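Local coordinates for PhiH1 repressor-like protein (PDB 3B73) that is of uncharacterised function but, as a phage repressor-like protein with a winged helix-turn-helix fold, probably binds DNA and regulates transcription, at residues 5-8 / 9-13; 51-55 / 56-60. All coordinates share one frame; numbering follows the deposited sequence.

Contact 1 (5-8 / 9-13); sequences RQSG and SWMTI
Gly8 and Met11 close a type I beta turn in the loop that leads into helix 13-25. The amide N of Met11 donates to O of Gly8 at 3.1 Å with an N-H...O angle of 159°, approaching from above the carbonyl plane. Round this bond the selenomethionine at Met11 sets SE beside the Ser7-Gly8 backbone. Its CG lies anti to its own carbonyl carbon (chi1 -63°), and the extended second torsion carries SE to 3.6 Å from N of Gly8 and 4.0 Å from CB of Ser7. The long apolar chain suits this place, reaching past the Gly8 backbone to Tyr76 and Ala83, and to Ile13 of the second subunit. Trp10, third in the turn, lays one face of its indole against Gly8: NE1 comes to 3.9 Å from CA of Gly8, Gly8 C sits over that face, and CG of Met11 lies 3.4 Å above the same face, offset toward the rim. The place a CB would take on Gly8 is only 2.5 Å from NE1 of Trp10, so glycine suits it. Outside the turn, Trp10 NE1 is hydrogen-bonded to Ala83 O and Ser7 OG to Tyr76 OH, while Arg17 of the second subunit also reaches Ser7 OG. The turn thus spends one backbone bond to reverse the chain, leaving the indole N-H and the serine hydroxyl to tie it to the domain and the dimer partner.

Contact 2 (51-55 / 56-60); sequences KKLAD and HDLLQ
Leu58 N and Asp57 N end helix 43-55 in a Schellman motif: the first donates to Leu53 O at 2.9 Å (N-H...O 152°), the second to Ala54 O, also at 2.9 Å. Asp57, the C-prime residue, takes the positive phi (58°) that turns the chain out of the helix. Leu53 O also takes weak bonds from Leu59 N and His56 N, while His56 N continues the helical pattern to Lys52 O at 3.1 Å. With CG beside its backbone N (chi1 -67°), the imidazole turns its edge to that same carbonyl, CD2 3.0 Å from Lys52 O, and runs beside the Lys52 chain. Its ND1 bonds weakly to Glu86, and its ring stacks on Trp10. With an alanine here the Trp10 face would probably lose its stacked partner, and Glu86 its weak bond. Leu53 CD2 meets Leu58 CD1 at 4.0 Å, the apolar contact that characteristically accompanies a Schellman motif, and Leu53 CB meets Leu59 CD1 at 3.7 Å; branched apolar chains suit this buried side, where Leu53 and Leu59 also touch helix 13-25. On the exposed side Asp55 OD2 forms a long salt bridge with Lys51 NZ. The carbonyls of Lys52, Leu53 and Ala54 are therefore answered by backbone amides as the chain passes into strand 59-62.

In the fold
Contact 1 precedes contact 2 along the chain, and their centres lie about 13 Å apart, yet the indole of Trp10 joins them directly. His56 lies against the indole face opposite the one turned to Gly8 and Met11, with CZ2 of Trp10 3.3 Å from CG of His56, so the ring is held between the two contacts. Its CE3 lies 3.8 Å from CG of Lys52, and its CH2 meets Leu58 CD1 and Leu53 CD2, each at 4.1 Å. One broad aromatic side chain thus fastens the loop before helix 13-25 onto the end of helix 43-55. Contact 1 also faces the second subunit, whereas contact 2 leads into strand 59-62, paired with strand 66-69, consistent with the wing of a winged helix-turn-helix domain.

Contact 1 (5-8 / 9-13)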
ATOM      1  N   ARG B   5      -2.297  -8.771   0.683  1.00 48.71           N
ATOM      2  CA  ARG B   5      -1.390  -8.544  -0.451  1.00 45.11           C
ATOM      3  C   ARG B   5       0.060  -8.952  -0.169  1.00 45.33           C
ATOM      4  O   ARG B   5       0.594  -8.694   0.919  1.00 45.82           O
ATOM      5  CB  ARG B   5      -1.443  -7.075  -0.874  1.00 42.81           C
ATOM      6  CG  ARG B   5      -2.720  -6.762  -1.599  1.00 47.16           C
ATOM      7  CD  ARG B   5      -2.861  -5.299  -1.834  1.00 51.13           C
ATOM      8  NE  ARG B   5      -4.244  -4.976  -2.142  1.00 51.45           N
ATOM      9  CZ  ARG B   5      -4.684  -3.738  -2.313  1.00 72.72           C
ATOM     10  NH1 ARG B   5      -3.847  -2.704  -2.217  1.00 42.30           N
ATOM     11  NH2 ARG B   5      -5.959  -3.531  -2.585  1.00 42.73           N
ATOM     12  N   GLN B   6       0.678  -9.611  -1.148  1.00 43.97           N
ATOM     13  CA  GLN B   6       2.087  -9.981  -1.069  1.00 49.49           C
ATOM     14  C   GLN B   6       2.856  -8.988  -1.926  1.00 39.63           C
ATOM     15  O   GLN B   6       3.055  -9.246  -3.114  1.00 43.43           O
ATOM     16  CB  GLN B   6       2.308 -11.372  -1.681  1.00 44.62           C
ATOM     17  CG  GLN B   6       2.429 -12.486  -0.714  1.00 65.80           C
ATOM     18  CD  GLN B   6       3.519 -12.260   0.304  1.00 66.08           C
ATOM     19  OE1 GLN B   6       3.349 -12.642   1.441  1.00 65.08           O
ATOM     20  NE2 GLN B   6       4.643 -11.629  -0.096  1.00 57.73           N
ATOM     21  N   SER B   7       3.278  -7.868  -1.347  1.00 44.76           N
ATOM     22  CA  SER B   7       3.942  -6.815  -2.133  1.00 49.27           C
ATOM     23  C   SER B   7       5.392  -7.159  -2.476  1.00 53.39           C
ATOM     24  O   SER B   7       6.012  -7.994  -1.828  1.00 45.26           O
ATOM     25  CB  SER B   7       3.929  -5.488  -1.376  1.00 45.05           C
ATOM     26  OG  SER B   7       2.618  -4.972  -1.256  1.00 47.18           O
ATOM     27  N   GLY B   8       5.912  -6.499  -3.501  1.00 54.01           N
ATOM     28  CA  GLY B   8       7.298  -6.644  -3.901  1.00 62.90           C
ATOM     29  C   GLY B   8       8.139  -5.512  -3.339  1.00 45.01           C
ATOM     30  O   GLY B   8       7.633  -4.423  -3.064  1.00 45.82           O
ATOM     31  N   SER B   9       9.431  -5.774  -3.169  1.00 51.73           N
ATOM     32  CA  SER B   9      10.340  -4.819  -2.534  1.00 44.79           C
ATOM     33  C   SER B   9      10.550  -3.560  -3.379  1.00 47.08           C
ATOM     34  O   SER B   9      11.006  -2.535  -2.876  1.00 43.78           O
ATOM     35  CB  SER B   9      11.685  -5.496  -2.169  1.00 55.11           C
ATOM     36  OG  SER B   9      12.355  -6.024  -3.306  1.00 79.20           O
ATOM     37  N   TRP B  10      10.204  -3.641  -4.662  1.00 49.16           N
ATOM     38  CA  TRP B  10      10.324  -2.512  -5.582  1.00 51.83           C
ATOM     39  C   TRP B  10       9.093  -1.589  -5.572  1.00 46.01           C
ATOM     40  O   TRP B  10       9.068  -0.596  -6.284  1.00 55.56           O
ATOM     41  CB  TRP B  10      10.505  -3.031  -7.002  1.00 43.67           C
ATOM     42  CG  TRP B  10       9.406  -3.976  -7.387  1.00 51.82           C
ATOM     43  CD1 TRP B  10       9.381  -5.328  -7.198  1.00 44.45           C
ATOM     44  CD2 TRP B  10       8.161  -3.631  -8.004  1.00 40.53           C
ATOM     45  NE1 TRP B  10       8.187  -5.846  -7.645  1.00 50.83           N
ATOM     46  CE2 TRP B  10       7.424  -4.828  -8.153  1.00 54.39           C
ATOM     47  CE3 TRP B  10       7.591  -2.419  -8.452  1.00 39.07           C
ATOM     48  CZ2 TRP B  10       6.148  -4.860  -8.735  1.00 45.08           C
ATOM     49  CZ3 TRP B  10       6.310  -2.453  -9.035  1.00 43.86           C
ATOM     50  CH2 TRP B  10       5.604  -3.665  -9.160  1.00 46.75           C
HETATM   51  N   MSE B  11       8.077  -1.915  -4.780  1.00 56.89           N
HETATM   52  CA  MSE B  11       6.836  -1.147  -4.841  1.00 55.12           C
HETATM   53  C   MSE B  11       6.843   0.041  -3.900  1.00 47.02           C
HETATM   54  O   MSE B  11       7.570   0.065  -2.912  1.00 53.89           O
HETATM   55  CB  MSE B  11       5.610  -2.029  -4.568  1.00 49.04           C
HETATM   56  CG  MSE B  11       5.388  -3.121  -5.581  1.00 68.28           C
HETATM   57 SE   MSE B  11       3.792  -4.143  -5.124  0.62 43.32          SE
HETATM   58  CE  MSE B  11       2.504  -2.855  -5.637  1.00 58.99           C
ATOM     59  N   THR B  12       6.025   1.035  -4.237  1.00 43.84           N
ATOM     60  CA  THR B  12       5.754   2.166  -3.370  1.00 49.14           C
ATOM     61  C   THR B  12       4.283   2.118  -3.020  1.00 48.68           C
ATOM     62  O   THR B  12       3.507   1.359  -3.596  1.00 50.08           O
ATOM     63  CB  THR B  12       6.004   3.510  -4.094  1.00 46.61           C
ATOM     64  OG1 THR B  12       5.055   3.664  -5.163  1.00 54.68           O
ATOM     65  CG2 THR B  12       7.424   3.547  -4.666  1.00 55.96           C
ATOM     66  N   ILE B  13       3.869   2.956  -2.102  1.00 45.41           N
ATOM     67  CA  ILE B  13       2.482   2.880  -1.672  1.00 43.07           C
ATOM     68  C   ILE B  13       1.556   3.345  -2.796  1.00 52.73           C
ATOM     69  O   ILE B  13       0.404   2.915  -2.876  1.00 46.92           O
ATOM     70  CB  ILE B  13       2.264   3.651  -0.347  1.00 55.02           C
ATOM     71  CG1 ILE B  13       0.895   3.312   0.242  1.00 44.29           C
ATOM     72  CG2 ILE B  13       2.457   5.133  -0.568  1.00 46.85           C
ATOM     73  CD1 ILE B  13       0.741   3.650   1.655  1.00 42.20           C
TER

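Contact 2 (51-55 / 56-60)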
ATOM      1  N   LYS B  51       4.895   2.942 -15.724  1.00 55.99           N
ATOM      2  CA  LYS B  51       5.885   2.209 -16.512  1.00 55.65           C
ATOM      3  C   LYS B  51       6.366   1.008 -15.702  1.00 66.70           C
ATOM      4  O   LYS B  51       6.527  -0.096 -16.240  1.00 55.01           O
ATOM      5  CB  LYS B  51       7.053   3.126 -16.906  1.00 78.66           C
ATOM      6  CG  LYS B  51       7.743   2.766 -18.224  1.00 86.46           C
ATOM      7  CD  LYS B  51       8.891   1.787 -18.008  1.00109.29           C
ATOM      8  CE  LYS B  51       9.693   1.548 -19.287  1.00100.31           C
ATOM      9  NZ  LYS B  51      10.865   0.648 -19.033  1.00 90.39           N
ATOM     10  N   LYS B  52       6.549   1.221 -14.398  1.00 47.97           N
ATOM     11  CA  LYS B  52       7.056   0.170 -13.516  1.00 46.82           C
ATOM     12  C   LYS B  52       6.039  -0.965 -13.354  1.00 63.84           C
ATOM     13  O   LYS B  52       6.374  -2.137 -13.493  1.00 55.11           O
ATOM     14  CB  LYS B  52       7.393   0.751 -12.149  1.00 42.98           C
ATOM     15  CG  LYS B  52       8.423  -0.047 -11.358  1.00 65.09           C
ATOM     16  CD  LYS B  52       9.819   0.391 -11.736  1.00 72.81           C
ATOM     17  CE  LYS B  52      10.862  -0.233 -10.848  1.00 98.65           C
ATOM     18  NZ  LYS B  52      12.196  -0.140 -11.500  1.00 86.44           N
ATOM     19  N   LEU B  53       4.793  -0.606 -13.070  1.00 50.86           N
ATOM     20  CA  LEU B  53       3.730  -1.588 -12.951  1.00 58.76           C
ATOM     21  C   LEU B  53       3.589  -2.411 -14.229  1.00 59.23           C
ATOM     22  O   LEU B  53       3.335  -3.621 -14.161  1.00 46.33           O
ATOM     23  CB  LEU B  53       2.411  -0.903 -12.558  1.00 54.45           C
ATOM     24  CG  LEU B  53       2.475  -0.363 -11.123  1.00 41.15           C
ATOM     25  CD1 LEU B  53       1.510   0.797 -10.872  1.00 39.88           C
ATOM     26  CD2 LEU B  53       2.313  -1.492 -10.121  1.00 44.56           C
ATOM     27  N   ALA B  54       3.767  -1.767 -15.387  1.00 56.34           N
ATOM     28  CA  ALA B  54       3.662  -2.469 -16.668  1.00 51.44           C
ATOM     29  C   ALA B  54       4.832  -3.428 -16.863  1.00 59.19           C
ATOM     30  O   ALA B  54       4.657  -4.544 -17.379  1.00 48.87           O
ATOM     31  CB  ALA B  54       3.558  -1.488 -17.835  1.00 56.17           C
ATOM     32  N   ASP B  55       6.020  -3.003 -16.437  1.00 60.09           N
ATOM     33  CA  ASP B  55       7.204  -3.864 -16.505  1.00 44.67           C
ATOM     34  C   ASP B  55       6.973  -5.116 -15.709  1.00 61.86           C
ATOM     35  O   ASP B  55       7.455  -6.190 -16.084  1.00 58.13           O
ATOM     36  CB  ASP B  55       8.443  -3.135 -15.976  1.00 60.24           C
ATOM     37  CG  ASP B  55       8.869  -1.975 -16.884  1.00 68.60           C
ATOM     38  OD1 ASP B  55       8.405  -1.929 -18.043  1.00 67.86           O
ATOM     39  OD2 ASP B  55       9.673  -1.120 -16.443  1.00 64.10           O
ATOM     40  N   HIS B  56       6.241  -4.976 -14.604  1.00 52.33           N
ATOM     41  CA  HIS B  56       5.965  -6.109 -13.724  1.00 59.86           C
ATOM     42  C   HIS B  56       4.648  -6.793 -14.069  1.00 57.29           C
ATOM     43  O   HIS B  56       4.153  -7.619 -13.312  1.00 51.55           O
ATOM     44  CB  HIS B  56       6.004  -5.668 -12.263  1.00 52.92           C
ATOM     45  CG  HIS B  56       7.369  -5.268 -11.806  1.00 49.79           C
ATOM     46  ND1 HIS B  56       8.210  -6.132 -11.135  1.00 49.05           N
ATOM     47  CD2 HIS B  56       8.055  -4.108 -11.942  1.00 56.66           C
ATOM     48  CE1 HIS B  56       9.348  -5.518 -10.870  1.00 43.48           C
ATOM     49  NE2 HIS B  56       9.280  -4.287 -11.343  1.00 57.29           N
ATOM     50  N   ASP B  57       4.096  -6.436 -15.224  1.00 56.64           N
ATOM     51  CA  ASP B  57       2.900  -7.078 -15.761  1.00 61.04           C
ATOM     52  C   ASP B  57       1.694  -7.005 -14.828  1.00 58.47           C
ATOM     53  O   ASP B  57       0.819  -7.849 -14.881  1.00 46.81           O
ATOM     54  CB  ASP B  57       3.199  -8.532 -16.150  1.00 64.79           C
ATOM     55  CG  ASP B  57       3.646  -8.669 -17.601  1.00120.22           C
ATOM     56  OD1 ASP B  57       4.581  -7.953 -18.039  1.00 88.14           O
ATOM     57  OD2 ASP B  57       3.048  -9.503 -18.312  1.00124.62           O
ATOM     58  N   LEU B  58       1.644  -5.975 -13.993  1.00 51.77           N
ATOM     59  CA  LEU B  58       0.470  -5.695 -13.190  1.00 50.93           C
ATOM     60  C   LEU B  58      -0.463  -4.764 -13.952  1.00 54.29           C
ATOM     61  O   LEU B  58      -1.669  -4.700 -13.675  1.00 51.82           O
ATOM     62  CB  LEU B  58       0.896  -5.072 -11.872  1.00 40.25           C
ATOM     63  CG  LEU B  58       1.796  -6.011 -11.071  1.00 41.67           C
ATOM     64  CD1 LEU B  58       2.018  -5.493  -9.643  1.00 54.45           C
ATOM     65  CD2 LEU B  58       1.220  -7.434 -11.044  1.00 48.72           C
ATOM     66  N   LEU B  59       0.120  -4.036 -14.903  1.00 41.72           N
ATOM     67  CA  LEU B  59      -0.622  -3.226 -15.852  1.00 47.43           C
ATOM     68  C   LEU B  59      -0.136  -3.588 -17.248  1.00 53.26           C
ATOM     69  O   LEU B  59       0.887  -4.242 -17.389  1.00 58.40           O
ATOM     70  CB  LEU B  59      -0.379  -1.744 -15.614  1.00 48.15           C
ATOM     71  CG  LEU B  59      -0.955  -1.141 -14.334  1.00 61.25           C
ATOM     72  CD1 LEU B  59      -0.631   0.339 -14.268  1.00 37.93           C
ATOM     73  CD2 LEU B  59      -2.472  -1.370 -14.221  1.00 42.05           C
ATOM     74  N   GLN B  60      -0.883  -3.180 -18.269  1.00 64.81           N
ATOM     75  CA  GLN B  60      -0.389  -3.224 -19.646  1.00 70.78           C
ATOM     76  C   GLN B  60      -0.735  -1.940 -20.385  1.00 46.22           C
ATOM     77  O   GLN B  60      -1.832  -1.402 -20.231  1.00 59.98           O
ATOM     78  CB  GLN B  60      -0.915  -4.438 -20.411  1.00 60.88           C
ATOM     79  CG  GLN B  60      -2.418  -4.498 -20.585  1.00 62.34           C
ATOM     80  CD  GLN B  60      -2.846  -5.769 -21.291  1.00 97.28           C
ATOM     81  OE1 GLN B  60      -3.537  -6.621 -20.713  1.00 71.78           O
ATOM     82  NE2 GLN B  60      -2.416  -5.915 -22.547  1.00 59.38           N
TER